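Local coordinates for outer surface protein (Bacillus cereus ATCC 14579, PDB 1X7F) that is functionally uncharacterised but probably hydrolyses 6-phospho-N-acetylmuramic acid glycosides during recycling of cell-wall sugars, at residues Leu272-Val277 against Arg286-Glu291; Leu292-Gly297 against Trp378-Cys383; Glu308-Tyr313 against Lys342-Ile347. One frame throughout, in Å; residues are numbered along the deposited sequence. Where two conformers were deposited one is given.

Interaction 1 of 3, residues Leu272-Val277 against Arg286-Glu291; sequences LKVHFV and RATLQE
F276 of the strand reaches T288 and L289 on helix 282-289, and the contact is held by apolar groups. L289 CG and T288 CB meet the phenyl ring at its edge, in plane, with L289 CG 3.9 Å from F276 CZ; T288 CG2 comes in obliquely, 3.8 Å from F276 CZ. F276 CG is anti to its own carbonyl carbon (chi1 -68°), and this torsion carries the ring out to meet the helix side chains. Two residues earlier on the strand, the shorter V274 also meets the leucine, V274 CG1 standing 4.1 Å from L289 CD2. In the forked leucine CD1 and CG touch the ring, while CD2 reaches both the ring and the valine.

The polar part belongs to T288. Its OG1 bonds back to the backbone oxygen of E284 one turn earlier, so the hydroxyl is satisfied within the helix while the methyl CG2 is left for the aromatic ring. Threonine suits a helix face laid against apolar residues for this reason. V361 and C383 of the flanking strands also touch T288, which makes this an alpha-on-beta layer, with the helix laid on one face of the C-terminal domain's mixed sheet.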
loop_
_atom_site.group_PDB
_atom_site.type_symbol
_atom_site.label_atom_id
_atom_site.label_comp_id
_atom_site.label_asym_id
_atom_site.label_seq_id
_atom_site.Cartn_x
_atom_site.Cartn_y
_atom_site.Cartn_z
ATOM N N LEU A 272 7.030 8.916 -7.475
ATOM C CA LEU A 272 8.262 8.197 -7.776
ATOM C C LEU A 272 9.420 9.003 -7.236
ATOM O O LEU A 272 9.609 10.164 -7.632
ATOM C CB LEU A 272 8.415 8.001 -9.289
ATOM C CG LEU A 272 7.279 7.209 -9.968
ATOM C CD1 LEU A 272 7.391 7.317 -11.497
ATOM C CD2 LEU A 272 7.256 5.717 -9.516
ATOM N N LYS A 273 10.179 8.400 -6.318
ATOM C CA LYS A 273 11.381 9.041 -5.786
ATOM C C LYS A 273 12.456 9.187 -6.881
ATOM O O LYS A 273 12.878 8.195 -7.501
ATOM C CB LYS A 273 11.911 8.276 -4.576
ATOM C CG LYS A 273 13.139 8.906 -3.961
ATOM C CD LYS A 273 13.241 8.635 -2.482
ATOM C CE LYS A 273 14.428 9.388 -1.893
ATOM N NZ LYS A 273 14.769 8.931 -0.517
ATOM N N VAL A 274 12.869 10.430 -7.116
ATOM C CA VAL A 274 13.887 10.773 -8.115
ATOM C C VAL A 274 15.150 11.309 -7.406
ATOM O O VAL A 274 15.064 12.036 -6.402
ATOM C CB VAL A 274 13.346 11.809 -9.168
ATOM C CG1 VAL A 274 12.982 13.155 -8.503
ATOM C CG2 VAL A 274 14.348 12.050 -10.314
ATOM N N HIS A 275 16.309 10.909 -7.923
ATOM C CA HIS A 275 17.589 11.475 -7.541
ATOM C C HIS A 275 18.161 12.197 -8.759
ATOM O O HIS A 275 18.348 11.595 -9.813
ATOM C CB HIS A 275 18.567 10.382 -7.090
ATOM C CG HIS A 275 18.084 9.567 -5.929
ATOM N ND1 HIS A 275 18.307 9.929 -4.618
ATOM C CD2 HIS A 275 17.397 8.398 -5.883
ATOM C CE1 HIS A 275 17.770 9.026 -3.813
ATOM N NE2 HIS A 275 17.217 8.083 -4.557
ATOM N N PHE A 276 18.442 13.482 -8.606
ATOM C CA PHE A 276 19.020 14.272 -9.679
ATOM C C PHE A 276 20.512 14.059 -9.891
ATOM O O PHE A 276 21.248 13.829 -8.937
ATOM C CB PHE A 276 18.723 15.757 -9.447
ATOM C CG PHE A 276 17.281 16.089 -9.581
ATOM C CD1 PHE A 276 16.524 16.436 -8.455
ATOM C CD2 PHE A 276 16.657 16.012 -10.826
ATOM C CE1 PHE A 276 15.164 16.725 -8.580
ATOM C CE2 PHE A 276 15.310 16.295 -10.958
ATOM C CZ PHE A 276 14.558 16.653 -9.836
ATOM N N VAL A 277 20.952 14.144 -11.150
ATOM C CA VAL A 277 22.390 14.221 -11.439
ATOM C C VAL A 277 22.906 15.617 -11.082
ATOM O O VAL A 277 22.126 16.580 -11.068
ATOM C CB VAL A 277 22.737 13.880 -12.925
ATOM C CG1 VAL A 277 22.206 12.506 -13.303
ATOM C CG2 VAL A 277 22.236 14.974 -13.907
ATOM N N ARG A 286 12.490 21.816 -12.078
ATOM C CA ARG A 286 11.111 22.329 -12.008
ATOM C C ARG A 286 10.175 21.512 -12.902
ATOM O O ARG A 286 9.079 21.141 -12.474
ATOM C CB ARG A 286 11.052 23.820 -12.389
ATOM C CG ARG A 286 9.703 24.486 -12.119
ATOM C CD ARG A 286 9.558 25.953 -12.604
ATOM N NE ARG A 286 10.853 26.606 -12.654
ATOM C CZ ARG A 286 11.388 27.159 -13.734
ATOM N NH1 ARG A 286 10.721 27.218 -14.883
ATOM N NH2 ARG A 286 12.594 27.695 -13.639
ATOM N N ALA A 287 10.613 21.233 -14.132
ATOM C CA ALA A 287 9.868 20.365 -15.056
ATOM C C ALA A 287 9.586 19.009 -14.417
ATOM O O ALA A 287 8.529 18.440 -14.598
ATOM C CB ALA A 287 10.642 20.172 -16.366
ATOM N N THR A 288 10.551 18.496 -13.671
ATOM C CA THR A 288 10.426 17.196 -13.021
ATOM C C THR A 288 9.473 17.227 -11.821
ATOM O O THR A 288 8.580 16.382 -11.720
ATOM C CB THR A 288 11.830 16.712 -12.588
ATOM O OG1 THR A 288 12.661 16.575 -13.758
ATOM C CG2 THR A 288 11.760 15.298 -11.962
ATOM N N LEU A 289 9.667 18.207 -10.935
ATOM C CA LEU A 289 9.046 18.211 -9.599
ATOM C C LEU A 289 7.738 18.978 -9.490
ATOM O O LEU A 289 6.896 18.655 -8.653
ATOM C CB LEU A 289 10.007 18.788 -8.557
ATOM C CG LEU A 289 11.349 18.126 -8.282
ATOM C CD1 LEU A 289 12.138 18.986 -7.284
ATOM C CD2 LEU A 289 11.158 16.721 -7.758
ATOM N N GLN A 290 7.584 20.005 -10.317
ATOM C CA GLN A 290 6.470 20.933 -10.177
ATOM C C GLN A 290 5.269 20.492 -11.002
ATOM O O GLN A 290 4.186 21.040 -10.871
ATOM C CB GLN A 290 6.902 22.365 -10.551
ATOM C CG GLN A 290 6.052 23.420 -9.913
ATOM C CD GLN A 290 6.564 24.830 -10.147
ATOM O OE1 GLN A 290 6.022 25.556 -10.983
ATOM N NE2 GLN A 290 7.612 25.219 -9.412
ATOM N N GLU A 291 5.466 19.494 -11.843
ATOM C CA GLU A 291 4.432 19.062 -12.768
ATOM C C GLU A 291 3.741 17.798 -12.301
ATOM O O GLU A 291 4.386 16.870 -11.814
ATOM C CB GLU A 291 5.032 18.802 -14.167
ATOM C CG GLU A 291 5.847 19.955 -14.744
ATOM C CD GLU A 291 5.033 21.222 -14.919
ATOM O OE1 GLU A 291 3.874 21.109 -15.380
ATOM O OE2 GLU A 291 5.546 22.324 -14.590
#

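Interaction 2 of 3, residues Leu292-Gly297 against Trp378-Cys383; sequences LHVRRG and WTQFTC
H293 and F381 form a hydrogen-bonded antiparallel pair, V294 and Q380 the adjoining non-hydrogen-bonded one, and beyond it W378 and T379 together face R295 in a G1-type beta bulge. H293 N gives to F381 O, and F381 N returns a bond to H293 O, each 2.9 Å long. At the bulge R295 N donates to T379 O at 3.0 Å, and R295 O accepts from W378 N.

On the face that carries H293 and F381, the two side chains meet. With F381 CG set between its own backbone N and carbonyl carbon (chi1 64°), the ring swings across to the partner strand and offers a face to H293 CB, which is 3.7 Å from the ring centroid. The imidazole itself is slid off the phenyl, the planes 29° apart and barely overlapping. On the face of V294 and Q380, V294 CG2 lies 3.9 Å from Q380 CG, the valine methyl alongside the glutamine's aliphatic part. L292 CD1 rests on Q380 CB at 3.6 Å.

Beyond the strand ends W378 spreads its indole against the backbone of G297, whose CA lies 3.5 Å from the centroid of the five-membered ring, 18° off the normal. G297, with only hydrogens on CA, lets the backbone lie against the indole face in this CH-pi contact.

H293 ND1 bonds to S306 OG and NE2 to T288 O. A buried imidazole bonded through both nitrogens is fixed in rotation, and because T288 O can only accept, NE2 probably carries a proton.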
loop_
_atom_site.group_PDB
_atom_site.type_symbol
_atom_site.label_atom_id
_atom_site.label_comp_id
_atom_site.label_asym_id
_atom_site.label_seq_id
_atom_site.Cartn_x
_atom_site.Cartn_y
_atom_site.Cartn_z
ATOM N N LEU A 292 2.426 17.774 -12.467
ATOM C CA LEU A 292 1.671 16.540 -12.461
ATOM C C LEU A 292 1.810 15.921 -13.852
ATOM O O LEU A 292 1.228 16.409 -14.831
ATOM C CB LEU A 292 0.206 16.818 -12.108
ATOM C CG LEU A 292 -0.807 15.666 -12.126
ATOM C CD1 LEU A 292 -0.276 14.408 -11.419
ATOM C CD2 LEU A 292 -2.138 16.121 -11.511
ATOM N N HIS A 293 2.611 14.860 -13.938
ATOM C CA HIS A 293 2.882 14.194 -15.196
ATOM C C HIS A 293 1.763 13.240 -15.577
ATOM O O HIS A 293 1.111 12.661 -14.708
ATOM C CB HIS A 293 4.217 13.454 -15.127
ATOM C CG HIS A 293 5.368 14.348 -14.808
ATOM N ND1 HIS A 293 5.886 15.241 -15.725
ATOM C CD2 HIS A 293 6.071 14.524 -13.663
ATOM C CE1 HIS A 293 6.874 15.917 -15.159
ATOM N NE2 HIS A 293 7.005 15.502 -13.909
ATOM N N VAL A 294 1.524 13.116 -16.879
ATOM C CA VAL A 294 0.553 12.166 -17.403
ATOM C C VAL A 294 1.283 11.400 -18.493
ATOM O O VAL A 294 1.914 12.016 -19.352
ATOM C CB VAL A 294 -0.715 12.860 -17.993
ATOM C CG1 VAL A 294 -1.662 11.825 -18.630
ATOM C CG2 VAL A 294 -1.449 13.651 -16.928
ATOM N N ARG A 295 1.244 10.068 -18.431
ATOM C CA ARG A 295 1.721 9.249 -19.545
ATOM C C ARG A 295 0.719 9.376 -20.678
ATOM O O ARG A 295 -0.445 8.993 -20.523
ATOM C CB ARG A 295 1.866 7.779 -19.140
ATOM C CG ARG A 295 2.581 6.930 -20.198
ATOM C CD ARG A 295 2.843 5.470 -19.804
ATOM N NE ARG A 295 3.687 4.796 -20.801
ATOM C CZ ARG A 295 3.942 3.490 -20.822
ATOM N NH1 ARG A 295 4.719 2.985 -21.770
ATOM N NH2 ARG A 295 3.422 2.685 -19.902
ATOM N N ARG A 296 1.154 9.928 -21.810
ATOM C CA ARG A 296 0.250 10.022 -22.960
ATOM C C ARG A 296 -0.248 8.628 -23.358
ATOM O O ARG A 296 0.550 7.678 -23.489
ATOM C CB ARG A 296 0.872 10.765 -24.152
ATOM C CG ARG A 296 -0.205 11.380 -25.073
ATOM C CD ARG A 296 0.330 12.249 -26.201
ATOM N NE ARG A 296 0.974 11.466 -27.264
ATOM C CZ ARG A 296 1.798 11.962 -28.183
ATOM N NH1 ARG A 296 2.123 13.248 -28.182
ATOM N NH2 ARG A 296 2.303 11.165 -29.110
ATOM N N GLY A 297 -1.558 8.532 -23.539
ATOM C CA GLY A 297 -2.252 7.276 -23.771
ATOM C C GLY A 297 -1.811 6.376 -24.912
ATOM O O GLY A 297 -1.973 5.155 -24.814
ATOM N N TRP A 378 -2.410 7.073 -19.830
ATOM C CA TRP A 378 -3.178 8.186 -19.213
ATOM C C TRP A 378 -3.023 8.355 -17.683
ATOM O O TRP A 378 -3.712 9.173 -17.069
ATOM C CB TRP A 378 -4.670 8.120 -19.585
ATOM C CG TRP A 378 -4.963 8.218 -21.064
ATOM C CD1 TRP A 378 -5.706 7.340 -21.815
ATOM C CD2 TRP A 378 -4.548 9.258 -21.966
ATOM N NE1 TRP A 378 -5.775 7.768 -23.118
ATOM C CE2 TRP A 378 -5.079 8.943 -23.242
ATOM C CE3 TRP A 378 -3.784 10.433 -21.825
ATOM C CZ2 TRP A 378 -4.862 9.751 -24.372
ATOM C CZ3 TRP A 378 -3.562 11.238 -22.954
ATOM C CH2 TRP A 378 -4.105 10.888 -24.209
ATOM N N THR A 379 -2.134 7.578 -17.084
ATOM C CA THR A 379 -1.875 7.622 -15.651
ATOM C C THR A 379 -1.179 8.932 -15.267
ATOM O O THR A 379 -0.194 9.337 -15.882
ATOM C CB THR A 379 -0.990 6.406 -15.246
ATOM O OG1 THR A 379 -1.713 5.199 -15.484
ATOM C CG2 THR A 379 -0.721 6.367 -13.729
ATOM N N GLN A 380 -1.705 9.581 -14.245
ATOM C CA GLN A 380 -1.026 10.697 -13.612
ATOM C C GLN A 380 -0.049 10.168 -12.589
ATOM O O GLN A 380 -0.340 9.193 -11.904
ATOM C CB GLN A 380 -2.040 11.587 -12.908
ATOM C CG GLN A 380 -3.139 12.048 -13.806
ATOM C CD GLN A 380 -4.237 12.759 -13.051
ATOM O OE1 GLN A 380 -4.511 12.453 -11.886
ATOM N NE2 GLN A 380 -4.878 13.702 -13.714
ATOM N N PHE A 381 1.107 10.818 -12.488
ATOM C CA PHE A 381 2.077 10.519 -11.444
ATOM C C PHE A 381 2.866 11.790 -11.164
ATOM O O PHE A 381 2.858 12.708 -11.982
ATOM C CB PHE A 381 2.991 9.343 -11.851
ATOM C CG PHE A 381 3.849 9.628 -13.041
ATOM C CD1 PHE A 381 5.165 10.049 -12.879
ATOM C CD2 PHE A 381 3.333 9.520 -14.327
ATOM C CE1 PHE A 381 5.962 10.353 -13.986
ATOM C CE2 PHE A 381 4.112 9.822 -15.439
ATOM C CZ PHE A 381 5.435 10.232 -15.269
ATOM N N THR A 382 3.507 11.865 -10.000
ATOM C CA THR A 382 4.513 12.889 -9.759
ATOM C C THR A 382 5.893 12.262 -9.566
ATOM O O THR A 382 6.039 11.045 -9.404
ATOM C CB THR A 382 4.192 13.751 -8.519
ATOM O OG1 THR A 382 4.070 12.899 -7.381
ATOM C CG2 THR A 382 2.832 14.470 -8.635
ATOM N N CYS A 383 6.900 13.123 -9.571
ATOM C CA CYS A 383 8.245 12.757 -9.187
ATOM C C CYS A 383 8.533 13.577 -7.966
ATOM O O CYS A 383 8.244 14.778 -7.938
ATOM C CB CYS A 383 9.251 13.085 -10.301
ATOM S SG CYS A 383 9.119 12.027 -11.753
#

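Interaction 3 of 3, residues Glu308-Tyr313 against Lys342-Ile347; sequences EVRKKY and KGELQI
R310 CG lies between its own backbone N and carbonyl carbon (chi1 82°) with the chain extended from there to NE, while E344 CG is anti to its N (chi1 177°), and these settings let the two side chains run along each other in the same direction. Their aliphatic parts touch first, R310 CD being 3.8 Å from E344 CB. At the ends, in the arginine conformer given, R310 NE is 3.6 Å from E344 OE1, a long and tentative salt bridge. The oxygen lies off the guanidinium plane, with none of the group's hydrogens directed there, so any attraction is one of charge alone. Each group has another partner: R310 NH1 bonds to K340 O, and E344 OE1 pairs with R305. In one of its conformers Q346 NE2 donates to E344 OE2 (2.9 Å), the second carboxylate oxygen.

Closer to the backbone, R310 CB packs on G343 C at 3.4 Å. G343 has a positive phi (87°), a conformation easy for glycine, and lacking a side chain it lets the helical turn come within 4.4 Å between R310 CA and G343 CA. The branched V309 adds an apolar contact: its CG1 lies against G343 O (3.2 Å) and touches L345 CB (4.2 Å).

The weakly bonded helix 309-313 packs against the segment leading into strand 345-348, which is bordered by strands 330-334 and 303-306. Y313 reaches on to helix 282-289, where it touches V283 and A287, and L345 touches T288 of the same helix.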
loop_
_atom_site.group_PDB
_atom_site.type_symbol
_atom_site.label_atom_id
_atom_site.label_comp_id
_atom_site.label_asym_id
_atom_site.label_seq_id
_atom_site.Cartn_x
_atom_site.Cartn_y
_atom_site.Cartn_z
ATOM N N GLU A 308 2.658 16.864 -22.257
ATOM C CA GLU A 308 2.119 18.172 -21.872
ATOM C C GLU A 308 3.163 19.109 -21.246
ATOM O O GLU A 308 3.011 20.318 -21.288
ATOM C CB GLU A 308 0.917 18.012 -20.935
ATOM C CG GLU A 308 -0.274 17.294 -21.554
ATOM C CD GLU A 308 -0.961 18.124 -22.632
ATOM O OE1 GLU A 308 -1.706 19.079 -22.286
ATOM O OE2 GLU A 308 -0.757 17.814 -23.832
ATOM N N VAL A 309 4.223 18.544 -20.681
ATOM C CA VAL A 309 5.321 19.318 -20.088
ATOM C C VAL A 309 6.040 20.219 -21.090
ATOM O O VAL A 309 6.409 21.347 -20.754
ATOM C CB VAL A 309 6.353 18.380 -19.358
ATOM C CG1 VAL A 309 7.771 18.943 -19.369
ATOM C CG2 VAL A 309 5.906 18.122 -17.940
ATOM N N ARG A 310 6.218 19.736 -22.323
ATOM C CA ARG A 310 7.007 20.453 -23.334
ATOM C C ARG A 310 6.317 21.669 -23.951
ATOM O O ARG A 310 6.928 22.409 -24.718
ATOM C CB ARG A 310 7.522 19.503 -24.430
ATOM C CG ARG A 310 6.534 19.170 -25.529
ATOM C CD ARG A 310 6.975 18.025 -26.428
ATOM N NE ARG A 310 5.820 17.302 -26.956
ATOM C CZ ARG A 310 5.321 17.457 -28.176
ATOM N NH1 ARG A 310 5.877 18.301 -29.033
ATOM N NH2 ARG A 310 4.264 16.752 -28.548
ATOM N N LYS A 311 5.045 21.866 -23.624
ATOM C CA LYS A 311 4.342 23.096 -23.968
ATOM C C LYS A 311 4.750 24.257 -23.061
ATOM O O LYS A 311 4.879 25.394 -23.518
ATOM C CB LYS A 311 2.832 22.890 -23.878
ATOM C CG LYS A 311 2.210 22.253 -25.111
ATOM C CD LYS A 311 0.711 22.585 -25.204
ATOM C CE LYS A 311 -0.104 21.768 -24.202
ATOM N NZ LYS A 311 0.205 20.317 -24.355
ATOM N N LYS A 312 4.952 23.962 -21.778
ATOM C CA LYS A 312 5.362 24.967 -20.805
ATOM C C LYS A 312 6.849 25.283 -20.863
ATOM O O LYS A 312 7.269 26.357 -20.432
ATOM C CB LYS A 312 5.000 24.532 -19.382
ATOM C CG LYS A 312 3.512 24.405 -19.126
ATOM C CD LYS A 312 3.233 23.631 -17.836
ATOM C CE LYS A 312 3.272 24.541 -16.630
ATOM N NZ LYS A 312 2.192 25.581 -16.707
ATOM N N TYR A 313 7.643 24.354 -21.389
ATOM C CA TYR A 313 9.097 24.459 -21.289
ATOM C C TYR A 313 9.821 24.659 -22.618
ATOM O O TYR A 313 11.049 24.735 -22.651
ATOM C CB TYR A 313 9.669 23.278 -20.485
ATOM C CG TYR A 313 9.289 23.365 -19.010
ATOM C CD1 TYR A 313 8.196 22.654 -18.499
ATOM C CD2 TYR A 313 9.999 24.191 -18.135
ATOM C CE1 TYR A 313 7.833 22.748 -17.147
ATOM C CE2 TYR A 313 9.652 24.286 -16.780
ATOM C CZ TYR A 313 8.569 23.566 -16.296
ATOM O OH TYR A 313 8.227 23.667 -14.968
ATOM N N LYS A 342 12.019 19.163 -27.789
ATOM C CA LYS A 342 12.663 19.926 -26.731
ATOM C C LYS A 342 11.674 20.157 -25.565
ATOM O O LYS A 342 10.536 20.606 -25.770
ATOM C CB LYS A 342 13.146 21.269 -27.265
ATOM C CG LYS A 342 13.688 22.214 -26.168
ATOM C CD LYS A 342 14.163 23.511 -26.776
ATOM C CE LYS A 342 14.080 24.617 -25.783
ATOM N NZ LYS A 342 14.238 25.957 -26.421
ATOM N N GLY A 343 12.125 19.822 -24.355
ATOM C CA GLY A 343 11.335 20.014 -23.154
ATOM C C GLY A 343 10.432 18.822 -22.882
ATOM O O GLY A 343 9.704 18.841 -21.900
ATOM N N GLU A 344 10.465 17.797 -23.746
ATOM C CA GLU A 344 9.695 16.581 -23.482
ATOM C C GLU A 344 10.447 15.795 -22.430
ATOM O O GLU A 344 11.606 15.422 -22.635
ATOM C CB GLU A 344 9.437 15.717 -24.747
ATOM C CG GLU A 344 8.696 14.404 -24.459
ATOM C CD GLU A 344 8.308 13.610 -25.710
ATOM O OE1 GLU A 344 7.556 14.117 -26.559
ATOM O OE2 GLU A 344 8.727 12.444 -25.839
ATOM N N LEU A 345 9.785 15.574 -21.300
ATOM C CA LEU A 345 10.326 14.784 -20.208
ATOM C C LEU A 345 9.935 13.319 -20.400
ATOM O O LEU A 345 8.790 13.017 -20.738
ATOM C CB LEU A 345 9.799 15.304 -18.860
ATOM C CG LEU A 345 10.303 14.598 -17.593
ATOM C CD1 LEU A 345 10.503 15.610 -16.482
ATOM C CD2 LEU A 345 9.374 13.439 -17.124
ATOM N N GLN A 346 10.896 12.425 -20.184
ATOM C CA GLN A 346 10.668 10.994 -20.315
ATOM C C GLN A 346 11.257 10.264 -19.128
ATOM O O GLN A 346 12.182 10.754 -18.483
ATOM C CB GLN A 346 11.305 10.451 -21.602
ATOM C CG GLN A 346 10.843 11.131 -22.888
ATOM C CD GLN A 346 11.711 10.772 -24.081
ATOM O OE1 GLN A 346 12.751 10.110 -23.930
ATOM N NE2 GLN A 346 11.295 11.211 -25.271
ATOM N N ILE A 347 10.695 9.099 -18.834
ATOM C CA ILE A 347 11.301 8.172 -17.907
ATOM C C ILE A 347 11.542 6.915 -18.735
ATOM O O ILE A 347 10.634 6.417 -19.383
ATOM C CB ILE A 347 10.407 7.894 -16.657
ATOM C CG1 ILE A 347 10.051 9.207 -15.936
ATOM C CG2 ILE A 347 11.133 6.910 -15.706
ATOM C CD1 ILE A 347 9.301 9.021 -14.620
#

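Overall arrangement
The chain first builds a parallel sheet with its helices, then enters the mixed sheet at strand 270-276. Interaction 1 closes the first, short loop, folding helix 282-289 back onto that strand. The chain turns directly into edge strand 293-294, whose partner in interaction 2 arrives about eighty residues later. Interaction 3 is nested inside that long loop, joining turn 309-313 to strand 345-348 near the opposite edge of the sheet. Interaction 1 is in series with both. The contacts, with centres 12 to 13 Å apart, also touch one another: L272 N bonds to T382 O, E291 OE2 meets Y313 OH, and F381 packs on I347, tying helix, turn and sheet into one C-terminal unit.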